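Local coordinates for fructose transport system repressor FruR (Pseudomonas putida, PDB 3O74), which probably acts as a LacI-family transcription factor that binds DNA sequence-specifically, with fructose 1-phosphate as its preferred effector, at residues F7-L12 / L35-S40; L62-C67 / L83-I88; S46-Q51 / C67-D72. All blocks are in the same frame, centred on the assembly; numbering follows the deposited sequence.

Interaction 1: residues F7-L12 / L35-S40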
loop_
_atom_site.group_PDB
_atom_site.type_symbol
_atom_site.label_atom_id
_atom_site.label_comp_id
_atom_site.label_asym_id
_atom_site.label_seq_id
_atom_site.Cartn_x
_atom_site.Cartn_y
_atom_site.Cartn_z
ATOM N N PHE B 7 -2.622 -6.582 -14.471
ATOM C CA PHE B 7 -3.125 -6.985 -13.169
ATOM C C PHE B 7 -4.240 -6.039 -12.729
ATOM O O PHE B 7 -4.007 -4.855 -12.492
ATOM C CB PHE B 7 -1.995 -7.007 -12.131
ATOM C CG PHE B 7 -2.400 -7.578 -10.789
ATOM C CD1 PHE B 7 -3.562 -8.325 -10.648
ATOM C CD2 PHE B 7 -1.600 -7.379 -9.672
ATOM C CE1 PHE B 7 -3.929 -8.853 -9.409
ATOM C CE2 PHE B 7 -1.957 -7.903 -8.439
ATOM C CZ PHE B 7 -3.123 -8.644 -8.306
ATOM N N ILE B 8 -5.457 -6.564 -12.649
ATOM C CA ILE B 8 -6.584 -5.808 -12.129
ATOM C C ILE B 8 -6.776 -6.169 -10.667
ATOM O O ILE B 8 -7.072 -7.322 -10.341
ATOM C CB ILE B 8 -7.881 -6.150 -12.877
ATOM C CG1 ILE B 8 -7.791 -5.713 -14.338
ATOM C CG2 ILE B 8 -9.074 -5.495 -12.197
ATOM C CD1 ILE B 8 -9.008 -6.098 -15.158
ATOM N N LEU B 9 -6.612 -5.190 -9.784
ATOM C CA LEU B 9 -6.812 -5.426 -8.361
ATOM C C LEU B 9 -7.856 -4.460 -7.792
ATOM O O LEU B 9 -8.143 -3.423 -8.393
ATOM C CB LEU B 9 -5.478 -5.355 -7.612
ATOM C CG LEU B 9 -4.609 -4.120 -7.838
ATOM C CD1 LEU B 9 -5.113 -2.954 -7.003
ATOM C CD2 LEU B 9 -3.156 -4.414 -7.510
ATOM N N PRO B 10 -8.449 -4.815 -6.642
ATOM C CA PRO B 10 -9.572 -4.032 -6.118
ATOM C C PRO B 10 -9.157 -2.733 -5.442
ATOM O O PRO B 10 -9.926 -1.776 -5.457
ATOM C CB PRO B 10 -10.192 -4.967 -5.073
ATOM C CG PRO B 10 -9.618 -6.313 -5.342
ATOM C CD PRO B 10 -8.254 -6.059 -5.883
ATOM N N ASP B 11 -7.970 -2.699 -4.851
ATOM C CA ASP B 11 -7.600 -1.576 -3.999
ATOM C C ASP B 11 -6.094 -1.404 -3.899
ATOM O O ASP B 11 -5.391 -2.229 -3.316
ATOM C CB ASP B 11 -8.203 -1.765 -2.605
ATOM C CG ASP B 11 -7.992 -0.559 -1.703
ATOM O OD1 ASP B 11 -7.341 0.419 -2.132
ATOM O OD2 ASP B 11 -8.484 -0.593 -0.557
ATOM N N LEU B 12 -5.611 -0.306 -4.467
ATOM C CA LEU B 12 -4.189 0.010 -4.458
ATOM C C LEU B 12 -3.657 0.217 -3.045
ATOM O O LEU B 12 -2.467 0.035 -2.791
ATOM C CB LEU B 12 -3.933 1.267 -5.287
ATOM C CG LEU B 12 -4.117 1.112 -6.796
ATOM C CD1 LEU B 12 -4.192 2.470 -7.479
ATOM C CD2 LEU B 12 -2.986 0.277 -7.368
ATOM N N LEU B 35 4.824 -5.461 -16.196
ATOM C CA LEU B 35 3.510 -5.550 -15.573
ATOM C C LEU B 35 2.797 -4.198 -15.568
ATOM O O LEU B 35 3.354 -3.197 -15.128
ATOM C CB LEU B 35 3.631 -6.080 -14.141
ATOM C CG LEU B 35 2.322 -6.358 -13.396
ATOM C CD1 LEU B 35 1.617 -7.583 -13.972
ATOM C CD2 LEU B 35 2.563 -6.536 -11.902
ATOM N N LEU B 36 1.564 -4.177 -16.064
ATOM C CA LEU B 36 0.727 -2.991 -15.970
ATOM C C LEU B 36 -0.381 -3.238 -14.959
ATOM O O LEU B 36 -1.107 -4.231 -15.037
ATOM C CB LEU B 36 0.141 -2.616 -17.327
ATOM C CG LEU B 36 1.144 -2.191 -18.401
ATOM C CD1 LEU B 36 0.438 -1.991 -19.733
ATOM C CD2 LEU B 36 1.885 -0.928 -17.984
ATOM N N ILE B 37 -0.501 -2.323 -14.006
ATOM C CA ILE B 37 -1.446 -2.474 -12.916
ATOM C C ILE B 37 -2.589 -1.471 -13.046
ATOM O O ILE B 37 -2.386 -0.317 -13.437
ATOM C CB ILE B 37 -0.734 -2.303 -11.564
ATOM C CG1 ILE B 37 0.337 -3.383 -11.406
ATOM C CG2 ILE B 37 -1.730 -2.338 -10.422
ATOM C CD1 ILE B 37 1.333 -3.103 -10.300
ATOM N N ALA B 38 -3.795 -1.927 -12.729
ATOM C CA ALA B 38 -4.961 -1.062 -12.743
ATOM C C ALA B 38 -5.866 -1.440 -11.583
ATOM O O ALA B 38 -5.909 -2.604 -11.174
ATOM C CB ALA B 38 -5.697 -1.184 -14.057
ATOM N N SER B 39 -6.584 -0.454 -11.053
ATOM C CA SER B 39 -7.444 -0.684 -9.900
ATOM C C SER B 39 -8.917 -0.477 -10.240
ATOM O O SER B 39 -9.296 0.543 -10.819
ATOM C CB SER B 39 -7.043 0.224 -8.737
ATOM O OG SER B 39 -8.004 0.149 -7.700
ATOM N N SER B 40 -9.737 -1.459 -9.873
ATOM C CA SER B 40 -11.175 -1.417 -10.102
ATOM C C SER B 40 -11.877 -0.665 -8.978
ATOM O O SER B 40 -13.036 -0.268 -9.110
ATOM C CB SER B 40 -11.731 -2.837 -10.141
ATOM O OG SER B 40 -11.668 -3.416 -8.849
HETATM O O HOH W 1 -7.631 1.374 -5.533
#
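Phe7 N donates to Leu36 O, and Phe7 O takes the N-H of Ala38 (2.9 Å) in return, the pattern of a parallel pair, in which one residue bonds to the two flanking its partner Ile37. Leu9 continues the ladder, its N bonding to Ala38 O and its O receiving Ser40 N at 2.9 Å. On the face shared by Phe7, Ile37, Leu9 and Ser39, the side chains of Leu9 and Ile37 cross obliquely, CD2 of Leu9 3.9 Å from CG2 of Ile37. Leu9 CG, between its own backbone N and carbonyl carbon (chi1 52°), lies near Ala38 O; Leu9 CB lies over one face of the Phe7 ring, toward the rim. The strands are the two of a beta-alpha-beta unit, joined by a crossover through helix 15-30, in the Rossmann-like half of a LacI-type sugar-binding domain. Beyond the strand ends, Leu12 folds back, its CG 3.6 Å from Ser39 CB. A water accepts from Leu12 N (2.8 Å) and bonds Ser39 OG. Serine suits the strand end and following loop, since a short hydroxyl can reach a backbone N-H two residues on: Ser39 OG bonds to Asp41 N, Ser40 OG to Asp42 N. Helix 44-56 packs on Ile8 and the compact Ala38, helix 15-30 on Phe7 and Ile37, and Leu12 of the second subunit on Ile37.

Interaction 2: residues L62-C67 / L83-I88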
loop_
_atom_site.group_PDB
_atom_site.type_symbol
_atom_site.label_atom_id
_atom_site.label_comp_id
_atom_site.label_asym_id
_atom_site.label_seq_id
_atom_site.Cartn_x
_atom_site.Cartn_y
_atom_site.Cartn_z
ATOM N N LEU B 62 -3.659 -11.880 -18.214
ATOM C CA LEU B 62 -4.295 -10.965 -17.276
ATOM C C LEU B 62 -4.459 -11.621 -15.913
ATOM O O LEU B 62 -5.101 -12.673 -15.784
ATOM C CB LEU B 62 -5.656 -10.516 -17.817
ATOM C CG LEU B 62 -6.526 -9.581 -16.979
ATOM C CD1 LEU B 62 -5.800 -8.265 -16.683
ATOM C CD2 LEU B 62 -7.839 -9.323 -17.700
ATOM N N PHE B 63 -3.848 -11.009 -14.903
ATOM C CA PHE B 63 -4.082 -11.396 -13.521
ATOM C C PHE B 63 -5.250 -10.571 -13.016
ATOM O O PHE B 63 -5.369 -9.387 -13.347
ATOM C CB PHE B 63 -2.853 -11.117 -12.656
ATOM C CG PHE B 63 -1.618 -11.841 -13.101
ATOM C CD1 PHE B 63 -1.493 -13.208 -12.910
ATOM C CD2 PHE B 63 -0.571 -11.151 -13.702
ATOM C CE1 PHE B 63 -0.345 -13.880 -13.321
ATOM C CE2 PHE B 63 0.570 -11.811 -14.104
ATOM C CZ PHE B 63 0.685 -13.175 -13.919
ATOM N N VAL B 64 -6.110 -11.170 -12.204
ATOM C CA VAL B 64 -7.261 -10.422 -11.719
ATOM C C VAL B 64 -7.787 -10.889 -10.364
ATOM O O VAL B 64 -7.946 -12.082 -10.120
ATOM C CB VAL B 64 -8.413 -10.413 -12.771
ATOM C CG1 VAL B 64 -8.859 -11.832 -13.106
ATOM C CG2 VAL B 64 -9.588 -9.579 -12.286
ATOM N N ALA B 65 -8.032 -9.921 -9.486
ATOM C CA ALA B 65 -8.801 -10.142 -8.272
ATOM C C ALA B 65 -10.137 -9.454 -8.511
ATOM O O ALA B 65 -10.267 -8.243 -8.327
ATOM C CB ALA B 65 -8.095 -9.541 -7.082
ATOM N N SER B 66 -11.118 -10.236 -8.944
ATOM C CA SER B 66 -12.357 -9.699 -9.488
ATOM C C SER B 66 -13.368 -9.293 -8.418
ATOM O O SER B 66 -13.359 -9.818 -7.305
ATOM C CB SER B 66 -12.985 -10.724 -10.434
ATOM O OG SER B 66 -14.139 -10.204 -11.070
ATOM N N CYS B 67 -14.245 -8.359 -8.768
ATOM C CA CYS B 67 -15.353 -7.995 -7.895
ATOM C C CYS B 67 -16.686 -8.280 -8.580
ATOM O O CYS B 67 -17.742 -7.905 -8.076
ATOM C CB CYS B 67 -15.267 -6.522 -7.477
ATOM S SG CYS B 67 -15.539 -5.332 -8.809
ATOM N N LEU B 83 -7.122 -15.085 -24.536
ATOM C CA LEU B 83 -6.428 -14.441 -23.422
ATOM C C LEU B 83 -6.371 -15.339 -22.187
ATOM O O LEU B 83 -7.406 -15.753 -21.668
ATOM C CB LEU B 83 -7.095 -13.110 -23.058
ATOM C CG LEU B 83 -6.484 -12.345 -21.879
ATOM C CD1 LEU B 83 -5.014 -12.042 -22.125
ATOM C CD2 LEU B 83 -7.253 -11.062 -21.607
ATOM N N PRO B 84 -5.154 -15.651 -21.719
ATOM C CA PRO B 84 -4.987 -16.374 -20.457
ATOM C C PRO B 84 -5.397 -15.499 -19.282
ATOM O O PRO B 84 -4.880 -14.390 -19.140
ATOM C CB PRO B 84 -3.480 -16.640 -20.399
ATOM C CG PRO B 84 -2.997 -16.489 -21.808
ATOM C CD PRO B 84 -3.876 -15.449 -22.417
ATOM N N VAL B 85 -6.316 -15.992 -18.456
ATOM C CA VAL B 85 -6.766 -15.251 -17.284
ATOM C C VAL B 85 -6.399 -16.016 -16.020
ATOM O O VAL B 85 -6.823 -17.157 -15.829
ATOM C CB VAL B 85 -8.290 -15.011 -17.318
ATOM C CG1 VAL B 85 -8.749 -14.300 -16.053
ATOM C CG2 VAL B 85 -8.678 -14.212 -18.552
ATOM N N ILE B 86 -5.596 -15.390 -15.168
ATOM C CA ILE B 86 -5.190 -16.009 -13.911
ATOM C C ILE B 86 -5.782 -15.240 -12.742
ATOM O O ILE B 86 -5.450 -14.073 -12.531
ATOM C CB ILE B 86 -3.660 -16.048 -13.762
ATOM C CG1 ILE B 86 -3.021 -16.694 -14.990
ATOM C CG2 ILE B 86 -3.268 -16.792 -12.487
ATOM C CD1 ILE B 86 -3.430 -18.137 -15.192
ATOM N N ALA B 87 -6.662 -15.888 -11.984
ATOM C CA ALA B 87 -7.255 -15.255 -10.809
ATOM C C ALA B 87 -6.256 -15.218 -9.663
ATOM O O ALA B 87 -5.467 -16.142 -9.486
ATOM C CB ALA B 87 -8.538 -15.977 -10.386
ATOM N N ILE B 88 -6.298 -14.145 -8.882
ATOM C CA ILE B 88 -5.434 -14.016 -7.718
ATOM C C ILE B 88 -6.251 -13.602 -6.499
ATOM O O ILE B 88 -7.031 -12.650 -6.560
ATOM C CB ILE B 88 -4.314 -12.974 -7.959
ATOM C CG1 ILE B 88 -3.322 -13.485 -9.002
ATOM C CG2 ILE B 88 -3.591 -12.653 -6.662
ATOM C CD1 ILE B 88 -2.105 -12.580 -9.190
#
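Phe63 and Ile86 lie side by side and point the same way, with Phe63 CD1 3.7 Å from Ile86 CB. Ile88 reaches the same ring from further along its strand: its CD1 comes to 3.8 Å from Phe63 CD1 and lies close to Phe63 CB as well. Phe63 CG stands anti to the carbonyl carbon (chi1 -60°), which starts the ring off beside Ile86. A large flat ring suits this place, since one side chain meets two beta-branched neighbours and also touches Ala241 and Ala245 of helix 234-250, whose small residues let the helix come close. The other face of the sheet carries Leu62, Val64, Val85 and Ala87, and there Val64 CG1 meets Val85 CG1 at 3.8 Å. Strands 61-64 and 85-88 are successive parallel strands of a beta-alpha-beta unit that crosses over through helix 74-80, and they lie next to each other within the sheet of the N-terminal half. Their ladder runs from Leu62 N to Pro84 O, through Ile86 N to Leu62 O (2.8 Å) and Val64 N to Ile86 O, and ends at Ile88 N to Val64 O, where the donor stands well above the carbonyl plane. Packing is looser at the N-terminal end of the pair, where the partly exposed Leu83 and Pro84 lie: Leu83 CD2 comes within 4.1 Å of Leu62 CB, and Pro84, with no N-H to give, offers its carbonyl to the ladder and rests its ring on Ala248.

Interaction 3: residues S46-Q51 / C67-D72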
loop_
_atom_site.group_PDB
_atom_site.type_symbol
_atom_site.label_atom_id
_atom_site.label_comp_id
_atom_site.label_asym_id
_atom_site.label_seq_id
_atom_site.Cartn_x
_atom_site.Cartn_y
_atom_site.Cartn_z
ATOM N N SER B 46 -16.155 -0.296 -13.089
ATOM C CA SER B 46 -14.765 0.081 -13.300
ATOM C C SER B 46 -13.970 -1.121 -13.798
ATOM O O SER B 46 -13.124 -0.997 -14.681
ATOM C CB SER B 46 -14.150 0.626 -12.013
ATOM O OG SER B 46 -14.800 1.814 -11.599
ATOM N N GLU B 47 -14.247 -2.290 -13.234
ATOM C CA GLU B 47 -13.526 -3.486 -13.642
ATOM C C GLU B 47 -13.811 -3.827 -15.097
ATOM O O GLU B 47 -12.910 -4.207 -15.839
ATOM C CB GLU B 47 -13.861 -4.679 -12.754
ATOM C CG GLU B 47 -13.173 -5.959 -13.203
ATOM C CD GLU B 47 -13.265 -7.061 -12.172
ATOM O OE1 GLU B 47 -13.548 -6.750 -10.997
ATOM O OE2 GLU B 47 -13.053 -8.237 -12.533
ATOM N N ARG B 48 -15.067 -3.687 -15.503
ATOM C CA ARG B 48 -15.435 -3.965 -16.884
ATOM C C ARG B 48 -14.747 -2.990 -17.837
ATOM O O ARG B 48 -14.351 -3.366 -18.941
ATOM C CB ARG B 48 -16.954 -3.947 -17.063
ATOM C CG ARG B 48 -17.658 -5.064 -16.300
ATOM C CD ARG B 48 -19.103 -5.232 -16.738
ATOM N NE ARG B 48 -19.824 -6.166 -15.875
ATOM C CZ ARG B 48 -20.578 -5.796 -14.844
ATOM N NH1 ARG B 48 -20.716 -4.509 -14.553
ATOM N NH2 ARG B 48 -21.200 -6.708 -14.109
ATOM N N GLN B 49 -14.590 -1.744 -17.402
ATOM C CA GLN B 49 -13.824 -0.766 -18.168
ATOM C C GLN B 49 -12.364 -1.200 -18.321
ATOM O O GLN B 49 -11.759 -1.011 -19.374
ATOM C CB GLN B 49 -13.885 0.616 -17.510
ATOM C CG GLN B 49 -15.257 1.267 -17.527
ATOM C CD GLN B 49 -15.194 2.769 -17.307
ATOM O OE1 GLN B 49 -14.558 3.250 -16.366
ATOM N NE2 GLN B 49 -15.860 3.519 -18.179
ATOM N N LEU B 50 -11.797 -1.770 -17.262
ATOM C CA LEU B 50 -10.407 -2.211 -17.298
ATOM C C LEU B 50 -10.237 -3.449 -18.171
ATOM O O LEU B 50 -9.201 -3.631 -18.810
ATOM C CB LEU B 50 -9.879 -2.467 -15.884
ATOM C CG LEU B 50 -9.770 -1.214 -15.012
ATOM C CD1 LEU B 50 -9.238 -1.560 -13.634
ATOM C CD2 LEU B 50 -8.880 -0.192 -15.684
ATOM N N GLN B 51 -11.260 -4.298 -18.196
ATOM C CA GLN B 51 -11.262 -5.458 -19.079
ATOM C C GLN B 51 -11.021 -5.030 -20.520
ATOM O O GLN B 51 -10.131 -5.550 -21.192
ATOM C CB GLN B 51 -12.598 -6.195 -19.000
ATOM C CG GLN B 51 -12.836 -6.938 -17.706
ATOM C CD GLN B 51 -14.128 -7.726 -17.740
ATOM O OE1 GLN B 51 -14.309 -8.677 -16.983
ATOM N NE2 GLN B 51 -15.031 -7.339 -18.633
ATOM N N CYS B 67 -14.245 -8.359 -8.768
ATOM C CA CYS B 67 -15.353 -7.995 -7.895
ATOM C C CYS B 67 -16.686 -8.280 -8.580
ATOM O O CYS B 67 -17.742 -7.905 -8.076
ATOM C CB CYS B 67 -15.267 -6.522 -7.477
ATOM S SG CYS B 67 -15.539 -5.332 -8.809
ATOM N N LEU B 68 -16.630 -8.948 -9.730
ATOM C CA LEU B 68 -17.825 -9.239 -10.522
ATOM C C LEU B 68 -18.638 -10.408 -9.957
ATOM O O LEU B 68 -18.109 -11.237 -9.218
ATOM C CB LEU B 68 -17.449 -9.515 -11.984
ATOM C CG LEU B 68 -16.700 -8.421 -12.755
ATOM C CD1 LEU B 68 -16.451 -8.855 -14.193
ATOM C CD2 LEU B 68 -17.468 -7.110 -12.722
ATOM N N PRO B 69 -19.936 -10.467 -10.296
ATOM C CA PRO B 69 -20.787 -11.604 -9.924
ATOM C C PRO B 69 -20.395 -12.850 -10.708
ATOM O O PRO B 69 -19.947 -12.725 -11.847
ATOM C CB PRO B 69 -22.189 -11.150 -10.349
ATOM C CG PRO B 69 -22.096 -9.671 -10.523
ATOM C CD PRO B 69 -20.698 -9.401 -10.964
ATOM N N PRO B 70 -20.569 -14.040 -10.112
ATOM C CA PRO B 70 -20.198 -15.292 -10.780
ATOM C C PRO B 70 -21.057 -15.525 -12.018
ATOM O O PRO B 70 -20.655 -16.249 -12.928
ATOM C CB PRO B 70 -20.499 -16.354 -9.722
ATOM C CG PRO B 70 -21.560 -15.741 -8.870
ATOM C CD PRO B 70 -21.233 -14.277 -8.819
ATOM N N GLU B 71 -22.232 -14.907 -12.038
ATOM C CA GLU B 71 -23.142 -15.006 -13.170
ATOM C C GLU B 71 -22.558 -14.288 -14.385
ATOM O O GLU B 71 -22.885 -14.607 -15.529
ATOM C CB GLU B 71 -24.493 -14.391 -12.807
ATOM C CG GLU B 71 -24.806 -14.418 -11.318
ATOM C CD GLU B 71 -25.056 -13.032 -10.754
ATOM O OE1 GLU B 71 -25.355 -12.113 -11.545
ATOM O OE2 GLU B 71 -24.954 -12.862 -9.521
ATOM N N ASP B 72 -21.701 -13.306 -14.122
ATOM C CA ASP B 72 -21.028 -12.558 -15.174
ATOM C C ASP B 72 -20.079 -13.493 -15.917
ATOM O O ASP B 72 -19.335 -14.249 -15.299
ATOM C CB ASP B 72 -20.262 -11.382 -14.561
ATOM C CG ASP B 72 -19.730 -10.416 -15.603
ATOM O OD1 ASP B 72 -20.028 -9.208 -15.500
ATOM O OD2 ASP B 72 -19.013 -10.862 -16.522
#
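Glu47 reaches from helix 44-56 to the loop that follows strand 61-64, where its OE1 accepts the N-H of Cys67 (2.8 Å) through the syn lone pair. Its CG is anti to the backbone N (chi1 177°) and the chain runs on extended, long enough to bring a carboxylate to a backbone amide. OE2 is hydrogen-bonded to Tyr75 OH and Ser66 OG, so both oxygens of this buried carboxylate have polar partners. Leu68 meets the carboxylate tip to tip, its CG 3.7 Å from Glu47 OE2. One residue on, Arg48 stretches out along the partly exposed side and grips Asp72 side-on: NE and NH2 both give to OD1, each at 3.1 Å. Guanidinium and carboxylate are only 12° from coplanar, and Leu68 CD2 lies over one guanidinium face, offset toward its rim, so an aliphatic branch backs the salt bridge. Asp72 closes a type I turn that begins at Pro69, and its OD2 bonds to Ser74 OG. A turn further along the helix, Gln51 approaches tip to tip, its OE1 3.5 Å from Leu68 CD1, while that same oxygen bonds to Ser74 OG. Leu68 thus touches all three side chains, Glu47, Arg48 and Gln51, with its apolar branches. This is the docking of a helix onto a neighbouring strand-to-helix loop in an alpha/beta domain of the periplasmic-binding-protein type.

How the interactions relate
From the N terminus, strand 4-9 leads through helix 15-30 to strand 34-39, and interaction 1 closes this first loop. Helix 44-56 follows, then strand 61-64, which lies on the other side of strand 4-9; Ile8 N and O probably bond to Phe63 O and Ala65 N, joining interaction 1 to interaction 2 within one sheet. Interaction 2 closes its loop through helix 74-80 at strand 85-88. Interaction 3 opens before interaction 2 and closes inside it, so these two cross, sharing Cys67. Helix 44-56 is thereby fastened both to the loop at 67-72 and, through Leu50 packing on Ala38, to strand 34-39, the outermost of the sheet within this chain.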